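Local coordinates for protein multicopper oxidase (Uncultured bacterium, PDB 4E9X) that probably takes electrons from reducing substrates at a mononuclear copper and passes them to a trinuclear copper cluster that reduces dioxygen to water, at residues Gln31-Leu36 / Ile141-Thr146; Val47-Asn52 / His57-His62; Trp102-Val107 / Glu111-Arg116. All blocks are in the same frame, centred on the assembly; numbering follows the deposited sequence.

In the fold
All three contacts are buried, yet they show how chemistry follows place in a cupredoxin-type fold. Contact 1, close to the centre of the chain, joins the first copper-binding unit to strand 138-147 of the six-stranded sheet of the second cupredoxin-like unit and is apolar where its segments meet. Contacts 2 and 3, farther out, have centres about 11 Å apart and lie on strands 60-62 and 101-104, neighbours in one sheet; both supply ligands to the mononuclear copper and to the cluster formed with a second subunit. Contact 2 adds a valine, isoleucine and tryptophan core, whereas contact 3 combines metal ligation with the packing of V113 on the ligand-bearing turn. Y103 of contact 3 hydrogen-bonds to P35 of contact 1.

Contact 1: Gln31-Leu36 / Ile141-Thr146; sequences QVPGPL and IMMMST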
loop_
_atom_site.group_PDB
_atom_site.type_symbol
_atom_site.label_atom_id
_atom_site.label_comp_id
_atom_site.label_asym_id
_atom_site.label_seq_id
_atom_site.Cartn_x
_atom_site.Cartn_y
_atom_site.Cartn_z
ATOM N N GLN A 31 0.313 12.129 27.123
ATOM C CA GLN A 31 1.510 11.664 26.413
ATOM C C GLN A 31 1.078 11.129 25.033
ATOM O O GLN A 31 -0.081 10.719 24.861
ATOM C CB GLN A 31 2.228 10.563 27.194
ATOM C CG GLN A 31 1.324 9.369 27.603
ATOM C CD GLN A 31 2.190 8.261 28.190
ATOM O OE1 GLN A 31 2.575 8.330 29.368
ATOM N NE2 GLN A 31 2.486 7.252 27.389
ATOM N N VAL A 32 2.044 11.104 24.097
ATOM C CA VAL A 32 1.858 10.526 22.775
ATOM C C VAL A 32 3.119 9.705 22.468
ATOM O O VAL A 32 4.194 10.332 22.525
ATOM C CB VAL A 32 1.631 11.517 21.658
ATOM C CG1 VAL A 32 1.371 10.757 20.358
ATOM C CG2 VAL A 32 0.420 12.442 21.999
ATOM N N PRO A 33 3.094 8.405 22.181
ATOM C CA PRO A 33 1.937 7.513 22.234
ATOM C C PRO A 33 1.275 7.503 23.631
ATOM O O PRO A 33 1.902 7.869 24.648
ATOM C CB PRO A 33 2.594 6.150 22.055
ATOM C CG PRO A 33 3.888 6.383 21.303
ATOM C CD PRO A 33 4.355 7.728 21.791
ATOM N N GLY A 34 0.005 7.164 23.642
ATOM C CA GLY A 34 -0.718 6.989 24.889
ATOM C C GLY A 34 -0.082 5.849 25.693
ATOM O O GLY A 34 0.792 5.090 25.235
ATOM N N PRO A 35 -0.542 5.696 26.946
ATOM C CA PRO A 35 -0.045 4.622 27.831
ATOM C C PRO A 35 -0.196 3.241 27.212
ATOM O O PRO A 35 -1.140 2.918 26.480
ATOM C CB PRO A 35 -0.921 4.753 29.078
ATOM C CG PRO A 35 -1.328 6.194 29.035
ATOM C CD PRO A 35 -1.604 6.525 27.583
ATOM N N LEU A 36 0.803 2.405 27.511
ATOM C CA LEU A 36 0.702 1.015 27.146
ATOM C C LEU A 36 -0.302 0.313 28.062
ATOM O O LEU A 36 -0.200 0.391 29.301
ATOM C CB LEU A 36 2.074 0.328 27.354
ATOM C CG LEU A 36 2.086 -1.215 27.326
ATOM C CD1 LEU A 36 1.730 -1.781 25.945
ATOM C CD2 LEU A 36 3.501 -1.698 27.721
ATOM N N ILE A 141 7.654 -1.711 20.359
ATOM C CA ILE A 141 6.464 -1.093 19.736
ATOM C C ILE A 141 6.897 0.063 18.894
ATOM O O ILE A 141 7.587 0.966 19.392
ATOM C CB ILE A 141 5.479 -0.668 20.842
ATOM C CG1 ILE A 141 4.723 -1.920 21.375
ATOM C CG2 ILE A 141 4.490 0.416 20.378
ATOM C CD1 ILE A 141 3.935 -1.696 22.649
ATOM N N MET A 142 6.466 0.087 17.636
ATOM C CA MET A 142 6.731 1.181 16.689
ATOM C C MET A 142 5.428 1.678 16.073
ATOM O O MET A 142 4.844 1.017 15.194
ATOM C CB MET A 142 7.667 0.741 15.547
ATOM C CG MET A 142 9.083 0.430 16.096
ATOM S SD MET A 142 10.213 0.292 14.714
ATOM C CE MET A 142 11.710 -0.335 15.473
ATOM N N MET A 143 4.961 2.858 16.527
ATOM C CA MET A 143 3.674 3.392 16.031
ATOM C C MET A 143 3.989 4.548 15.113
ATOM O O MET A 143 4.547 5.588 15.559
ATOM C CB MET A 143 2.842 3.875 17.240
ATOM C CG MET A 143 2.613 2.737 18.249
ATOM S SD MET A 143 1.380 3.110 19.539
ATOM C CE MET A 143 -0.131 2.951 18.592
ATOM N N MET A 144 3.705 4.393 13.842
ATOM C CA MET A 144 4.063 5.402 12.843
ATOM C C MET A 144 2.915 6.353 12.596
ATOM O O MET A 144 1.752 5.944 12.610
ATOM C CB MET A 144 4.460 4.743 11.506
ATOM C CG MET A 144 5.953 4.393 11.406
ATOM S SD MET A 144 6.546 3.190 12.611
ATOM C CE MET A 144 5.601 1.742 12.086
ATOM N N SER A 145 3.214 7.645 12.386
ATOM C CA SER A 145 2.201 8.641 12.071
ATOM C C SER A 145 2.893 9.789 11.331
ATOM O O SER A 145 4.104 9.825 11.106
ATOM C CB SER A 145 1.443 9.109 13.294
ATOM O OG SER A 145 2.272 9.854 14.166
ATOM N N THR A 146 2.003 10.698 10.931
ATOM C CA THR A 146 2.433 11.868 10.164
ATOM C C THR A 146 1.870 13.143 10.780
ATOM O O THR A 146 0.919 13.109 11.566
ATOM C CB THR A 146 2.037 11.801 8.658
ATOM O OG1 THR A 146 0.639 12.062 8.540
ATOM C CG2 THR A 146 2.360 10.419 8.098
#
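At the junction of the two cupredoxin-like units, P33 and L36, from the loop that leads into strand 36-40, meet M143 and I141 on strand 138-147. The encounter has two points, both made by side chains. The CB corner of the P33 ring faces the sulfur of M143, with CB and SD 4.1 Å apart. M143 lies extended as far as its sulfur and then bends there (chi3 75°), carrying CE off toward W102. L36 and I141 cross at a slant and touch through their terminal methyls, L36 CD1 lying 4.0 Å from I141 CD1. I141 gets there with a nearly straight arm (chi2 168°).

The loop is probably stiffened from within. The peptide bond preceding P33 is cis, and Q31 folds back over the turn so that its NE2 donates to P33 O at 2.9 Å, the carbonyl oxygen lying close to the plane of the Q31 amide; Q31 OE1 is held by H310 N. W119 of strand 119-125 touches both P33 and M143, and F194 backs I141 and M143.

The strand's polar main-chain atoms find their mates to the side: N171 binds both M143 N and I141 O. Between the segments themselves pass two light apolar touches, so dispersion and the exclusion of water, not directed bonds, link them here.

Contact 2: Val47-Asn52 / His57-His62; sequences VNVTNN and HTIHWH. With CU (copper (II) ion), chain K; CU (copper (II) ion), chain D; CU (copper (II) ion), chain E.
From V47 to N51 and from H57 to W61 the chains run almost antiparallel, 161° apart, but the CA atoms of V49 and I59 are 8.4 Å from each other, so the segments face one another through side chains rather than pairing as strands. Three alternate residues on each side fill the gap. V47 sets both its methyls against the outer corner of the W61 indole, CG2 lying 3.6 Å from CH2. Next along, the V49 CG2 methyl meets the I59 CD1 methyl at 3.6 Å, while I59 CG2 rests over one face of the same indole.

The third pair is polar. N51 extends its amide with CG opposite the backbone N (chi1 -179°), placing that carbon in the plane of the H57 ring, at the edge near CD2; ND2 of N51 is 3.5 Å from H57 CD2, and the amide and ring planes are turned 58° apart. The amide's bonds go to the intervening turn, OD1 to T53 OG1 and ND2 to L55 O, and T53 OG1 also binds H57 NE2. An alanine in place of N51 would remove both amide bonds and is likely to leave the T53 hydroxyl less firmly placed and the imidazole freer to tilt.

That matters because H57 ND1 binds the mononuclear copper at 2.0 Å, alongside C105 and H112. Farther on, H60 NE2 and H62 ND1 hold two coppers of the cluster, joined by H204 and H254 of the second subunit. The contact thus spans a beta sandwich: strand 44-51, flanked by strands 3-18 and 88-94, forms one wall, and strand 60-62, at the edge of the opposing sheet beside strand 101-104, the other.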
loop_
_atom_site.group_PDB
_atom_site.type_symbol
_atom_site.label_atom_id
_atom_site.label_comp_id
_atom_site.label_asym_id
_atom_site.label_seq_id
_atom_site.Cartn_x
_atom_site.Cartn_y
_atom_site.Cartn_z
ATOM N N VAL A 47 -11.981 0.493 31.756
ATOM C CA VAL A 47 -11.207 1.725 31.590
ATOM C C VAL A 47 -12.143 2.909 31.872
ATOM O O VAL A 47 -13.160 3.115 31.160
ATOM C CB VAL A 47 -10.625 1.832 30.175
ATOM C CG1 VAL A 47 -9.781 3.119 30.115
ATOM C CG2 VAL A 47 -9.712 0.669 29.833
ATOM N N ASN A 48 -11.808 3.702 32.912
ATOM C CA ASN A 48 -12.590 4.879 33.262
ATOM C C ASN A 48 -11.885 6.088 32.642
ATOM O O ASN A 48 -10.717 6.326 33.009
ATOM C CB ASN A 48 -12.689 5.061 34.782
ATOM C CG ASN A 48 -13.182 3.800 35.494
ATOM O OD1 ASN A 48 -14.276 3.350 35.190
ATOM N ND2 ASN A 48 -12.387 3.254 36.410
ATOM N N VAL A 49 -12.550 6.765 31.737
ATOM C CA VAL A 49 -11.927 7.830 30.969
ATOM C C VAL A 49 -12.474 9.201 31.413
ATOM O O VAL A 49 -13.706 9.366 31.391
ATOM C CB VAL A 49 -12.219 7.628 29.470
ATOM C CG1 VAL A 49 -11.575 8.751 28.680
ATOM C CG2 VAL A 49 -11.773 6.266 28.958
ATOM N N THR A 50 -11.602 10.131 31.763
ATOM C CA THR A 50 -12.007 11.522 32.006
ATOM C C THR A 50 -11.427 12.464 30.959
ATOM O O THR A 50 -10.227 12.493 30.705
ATOM C CB THR A 50 -11.576 11.974 33.399
ATOM O OG1 THR A 50 -12.304 11.110 34.303
ATOM C CG2 THR A 50 -11.972 13.416 33.667
ATOM N N ASN A 51 -12.329 13.213 30.355
ATOM C CA ASN A 51 -11.917 14.148 29.299
ATOM C C ASN A 51 -11.555 15.508 29.898
ATOM O O ASN A 51 -12.470 16.298 30.208
ATOM C CB ASN A 51 -13.099 14.285 28.317
ATOM C CG ASN A 51 -12.792 15.214 27.155
ATOM O OD1 ASN A 51 -11.682 15.779 27.120
ATOM N ND2 ASN A 51 -13.722 15.332 26.229
ATOM N N ASN A 52 -10.272 15.828 30.048
ATOM C CA ASN A 52 -9.796 17.097 30.541
ATOM C C ASN A 52 -9.444 18.043 29.415
ATOM O O ASN A 52 -8.611 18.927 29.635
ATOM C CB ASN A 52 -8.637 16.945 31.523
ATOM C CG ASN A 52 -9.083 16.237 32.807
ATOM O OD1 ASN A 52 -10.171 16.463 33.272
ATOM N ND2 ASN A 52 -8.244 15.345 33.329
ATOM N N HIS A 57 -14.515 13.581 22.817
ATOM C CA HIS A 57 -13.713 12.438 22.346
ATOM C C HIS A 57 -14.454 11.139 22.655
ATOM O O HIS A 57 -15.438 11.156 23.402
ATOM C CB HIS A 57 -12.351 12.397 23.085
ATOM C CG HIS A 57 -11.542 13.646 22.898
ATOM N ND1 HIS A 57 -10.933 13.989 21.717
ATOM C CD2 HIS A 57 -11.297 14.651 23.791
ATOM C CE1 HIS A 57 -10.324 15.179 21.923
ATOM N NE2 HIS A 57 -10.547 15.596 23.187
ATOM N N THR A 58 -13.908 10.026 22.166
ATOM C CA THR A 58 -14.259 8.689 22.639
ATOM C C THR A 58 -12.977 7.840 22.691
ATOM O O THR A 58 -11.939 8.363 22.285
ATOM C CB THR A 58 -15.254 7.939 21.737
ATOM O OG1 THR A 58 -14.664 7.826 20.426
ATOM C CG2 THR A 58 -16.597 8.673 21.612
ATOM N N ILE A 59 -13.070 6.606 23.136
ATOM C CA ILE A 59 -11.976 5.669 22.840
ATOM C C ILE A 59 -12.594 4.443 22.182
ATOM O O ILE A 59 -13.457 3.797 22.776
ATOM C CB ILE A 59 -11.184 5.261 24.075
ATOM C CG1 ILE A 59 -10.668 6.463 24.892
ATOM C CG2 ILE A 59 -9.994 4.368 23.632
ATOM C CD1 ILE A 59 -9.747 5.999 26.053
ATOM N N HIS A 60 -12.107 4.137 20.981
ATOM C CA HIS A 60 -12.348 2.877 20.311
ATOM C C HIS A 60 -11.166 1.930 20.512
ATOM O O HIS A 60 -9.983 2.308 20.468
ATOM C CB HIS A 60 -12.569 3.126 18.811
ATOM C CG HIS A 60 -12.516 1.852 18.014
ATOM N ND1 HIS A 60 -13.397 0.801 18.182
ATOM C CD2 HIS A 60 -11.672 1.487 17.007
ATOM C CE1 HIS A 60 -13.056 -0.177 17.351
ATOM N NE2 HIS A 60 -12.026 0.226 16.603
ATOM N N TRP A 61 -11.462 0.667 20.741
ATOM C CA TRP A 61 -10.492 -0.390 21.073
ATOM C C TRP A 61 -10.340 -1.239 19.831
ATOM O O TRP A 61 -11.147 -2.121 19.546
ATOM C CB TRP A 61 -10.970 -1.197 22.314
ATOM C CG TRP A 61 -11.328 -0.195 23.389
ATOM C CD1 TRP A 61 -12.568 0.311 23.615
ATOM C CD2 TRP A 61 -10.470 0.431 24.370
ATOM N NE1 TRP A 61 -12.534 1.215 24.667
ATOM C CE2 TRP A 61 -11.263 1.319 25.164
ATOM C CE3 TRP A 61 -9.099 0.313 24.637
ATOM C CZ2 TRP A 61 -10.727 2.091 26.211
ATOM C CZ3 TRP A 61 -8.597 1.096 25.680
ATOM C CH2 TRP A 61 -9.355 1.965 26.467
ATOM N N HIS A 62 -9.348 -0.911 19.006
ATOM C CA HIS A 62 -9.205 -1.462 17.670
ATOM C C HIS A 62 -8.674 -2.867 17.782
ATOM O O HIS A 62 -7.541 -3.099 18.151
ATOM C CB HIS A 62 -8.323 -0.512 16.850
ATOM C CG HIS A 62 -8.155 -0.971 15.412
ATOM N ND1 HIS A 62 -8.297 -0.072 14.359
ATOM C CD2 HIS A 62 -7.819 -2.171 14.829
ATOM C CE1 HIS A 62 -8.043 -0.740 13.229
ATOM N NE2 HIS A 62 -7.784 -2.019 13.522
HETATM CU CU CU K . -11.680 -0.610 14.978
HETATM CU CU CU D . -10.766 12.937 19.986
HETATM CU CU CU E . -8.648 1.812 14.377
#

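Contact 3: Trp102-Val107 / Glu111-Arg116; sequences WYHCHV and EHVGVR. With CU (copper (II) ion), chain D; CU (copper (II) ion), chain E; CU (copper (II) ion), chain J.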
loop_
_atom_site.group_PDB
_atom_site.type_symbol
_atom_site.label_atom_id
_atom_site.label_comp_id
_atom_site.label_asym_id
_atom_site.label_seq_id
_atom_site.Cartn_x
_atom_site.Cartn_y
_atom_site.Cartn_z
ATOM N N TRP A 102 -4.762 -1.913 19.474
ATOM C CA TRP A 102 -4.462 -0.512 19.823
ATOM C C TRP A 102 -5.760 0.197 20.134
ATOM O O TRP A 102 -6.824 -0.382 19.988
ATOM C CB TRP A 102 -3.676 0.168 18.737
ATOM C CG TRP A 102 -4.256 0.358 17.362
ATOM C CD1 TRP A 102 -4.758 -0.591 16.529
ATOM C CD2 TRP A 102 -4.338 1.618 16.673
ATOM N NE1 TRP A 102 -5.163 0.024 15.342
ATOM C CE2 TRP A 102 -4.919 1.367 15.409
ATOM C CE3 TRP A 102 -3.976 2.946 16.981
ATOM C CZ2 TRP A 102 -5.141 2.401 14.493
ATOM C CZ3 TRP A 102 -4.198 3.964 16.075
ATOM C CH2 TRP A 102 -4.790 3.687 14.821
ATOM N N TYR A 103 -5.657 1.433 20.571
ATOM C CA TYR A 103 -6.863 2.156 20.959
ATOM C C TYR A 103 -6.670 3.579 20.427
ATOM O O TYR A 103 -5.532 4.080 20.319
ATOM C CB TYR A 103 -7.163 2.076 22.484
ATOM C CG TYR A 103 -6.066 2.736 23.315
ATOM C CD1 TYR A 103 -6.096 4.094 23.618
ATOM C CD2 TYR A 103 -4.999 1.978 23.788
ATOM C CE1 TYR A 103 -5.088 4.689 24.375
ATOM C CE2 TYR A 103 -3.960 2.554 24.547
ATOM C CZ TYR A 103 -4.029 3.885 24.815
ATOM O OH TYR A 103 -3.039 4.524 25.558
ATOM N N HIS A 104 -7.769 4.271 20.120
ATOM C CA HIS A 104 -7.651 5.612 19.572
ATOM C C HIS A 104 -8.994 6.333 19.652
ATOM O O HIS A 104 -10.039 5.655 19.707
ATOM C CB HIS A 104 -7.174 5.603 18.107
ATOM C CG HIS A 104 -7.970 4.820 17.102
ATOM N ND1 HIS A 104 -9.132 5.258 16.529
ATOM C CD2 HIS A 104 -7.732 3.595 16.571
ATOM C CE1 HIS A 104 -9.580 4.319 15.672
ATOM N NE2 HIS A 104 -8.739 3.304 15.661
ATOM N N CYS A 105 -8.969 7.651 19.593
ATOM C CA CYS A 105 -10.262 8.364 19.551
ATOM C C CYS A 105 -11.012 7.974 18.291
ATOM O O CYS A 105 -10.415 7.660 17.266
ATOM C CB CYS A 105 -9.958 9.874 19.582
ATOM S SG CYS A 105 -11.473 10.853 19.738
ATOM N N HIS A 106 -12.344 8.060 18.340
ATOM C CA HIS A 106 -13.150 7.866 17.145
ATOM C C HIS A 106 -14.086 9.043 16.851
ATOM O O HIS A 106 -15.053 8.896 16.103
ATOM C CB HIS A 106 -13.934 6.539 17.239
ATOM C CG HIS A 106 -13.974 5.768 15.960
ATOM N ND1 HIS A 106 -14.693 6.203 14.874
ATOM C CD2 HIS A 106 -13.411 4.590 15.595
ATOM C CE1 HIS A 106 -14.547 5.337 13.895
ATOM N NE2 HIS A 106 -13.783 4.337 14.290
ATOM N N VAL A 107 -13.785 10.215 17.407
ATOM C CA VAL A 107 -14.425 11.472 17.107
ATOM C C VAL A 107 -13.468 12.266 16.166
ATOM O O VAL A 107 -12.255 12.338 16.453
ATOM C CB VAL A 107 -14.664 12.301 18.374
ATOM C CG1 VAL A 107 -15.157 13.700 17.984
ATOM C CG2 VAL A 107 -15.620 11.626 19.333
ATOM N N GLU A 111 -8.610 14.394 12.091
ATOM C CA GLU A 111 -7.747 15.295 12.832
ATOM C C GLU A 111 -7.227 14.643 14.091
ATOM O O GLU A 111 -6.011 14.681 14.390
ATOM C CB GLU A 111 -8.505 16.598 13.187
ATOM C CG GLU A 111 -7.606 17.546 13.972
ATOM C CD GLU A 111 -8.261 18.693 14.698
ATOM O OE1 GLU A 111 -9.467 18.935 14.498
ATOM O OE2 GLU A 111 -7.510 19.336 15.500
ATOM N N HIS A 112 -8.115 14.059 14.933
ATOM C CA HIS A 112 -7.695 13.626 16.257
ATOM C C HIS A 112 -6.688 12.478 16.180
ATOM O O HIS A 112 -5.725 12.464 16.953
ATOM C CB HIS A 112 -8.938 13.266 17.106
ATOM C CG HIS A 112 -9.724 14.473 17.547
ATOM N ND1 HIS A 112 -10.613 14.389 18.618
ATOM C CD2 HIS A 112 -9.779 15.729 17.032
ATOM C CE1 HIS A 112 -11.179 15.582 18.762
ATOM N NE2 HIS A 112 -10.698 16.391 17.830
ATOM N N VAL A 113 -6.955 11.503 15.294
ATOM C CA VAL A 113 -6.048 10.383 15.113
ATOM C C VAL A 113 -4.967 10.783 14.130
ATOM O O VAL A 113 -3.794 10.450 14.327
ATOM C CB VAL A 113 -6.769 9.088 14.675
ATOM C CG1 VAL A 113 -5.784 7.959 14.477
ATOM C CG2 VAL A 113 -7.829 8.736 15.736
ATOM N N GLY A 114 -5.305 11.546 13.102
ATOM C CA GLY A 114 -4.297 11.879 12.068
ATOM C C GLY A 114 -3.193 12.800 12.589
ATOM O O GLY A 114 -2.011 12.577 12.236
ATOM N N VAL A 115 -3.543 13.824 13.393
ATOM C CA VAL A 115 -2.482 14.783 13.857
ATOM C C VAL A 115 -2.545 15.098 15.330
ATOM O O VAL A 115 -1.655 15.871 15.719
ATOM C CB VAL A 115 -2.463 16.087 13.040
ATOM C CG1 VAL A 115 -2.210 15.766 11.541
ATOM C CG2 VAL A 115 -3.742 16.945 13.139
ATOM N N ARG A 116 -3.481 14.587 16.152
ATOM C CA ARG A 116 -3.510 15.012 17.546
ATOM C C ARG A 116 -3.096 13.901 18.494
ATOM O O ARG A 116 -3.253 14.041 19.705
ATOM C CB ARG A 116 -4.886 15.570 17.940
ATOM C CG ARG A 116 -5.312 16.771 17.110
ATOM C CD ARG A 116 -4.424 18.012 17.276
ATOM N NE ARG A 116 -4.873 18.972 16.227
ATOM C CZ ARG A 116 -4.100 19.943 15.785
ATOM N NH1 ARG A 116 -2.877 20.211 16.300
ATOM N NH2 ARG A 116 -4.550 20.714 14.785
HETATM CU CU CU D . -10.766 12.937 19.986
HETATM CU CU CU E . -8.648 1.812 14.377
HETATM CU CU CU J . -13.283 2.671 13.184
#
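C105 swings its sulfur opposite the backbone N (chi1 -173°) and H112 turns CG away from its carbonyl carbon (chi1 -73°), and these rotations bring both side chains onto one copper. C105 SG binds it at 2.2 Å and H112 ND1 at 2.0 Å; the C105 sulfur approaches H112 at the ring edge, near its plane. H57 supplies the third close ligand, and M118 also belongs to this type 1 site. The sulfur also accepts a bond from V107 N, 3.3 Å from C105 SG, so it is gripped from the turn as well as by the metal.

This is the His-Cys-His motif of multicopper oxidases, in which the residues flanking the type 1 cysteine serve the cluster: H104 NE2 binds one copper at 2.0 Å and H106 NE2 another at 2.1 Å, with H254, H206 and H252 of the second subunit as further ligands. H104 ND1 donates to C105 O at 2.8 Å, nearly straight (173°) and from above the carbonyl plane, which, with the copper bond at NE2, fixes the rotation of the imidazole.

V113, from helix 109-115, covers this turn: its CG2 methyl packs tightly on C105 O at 3.2 Å and leans on H104 ND1, while CG1 points to the far end of the W102 indole.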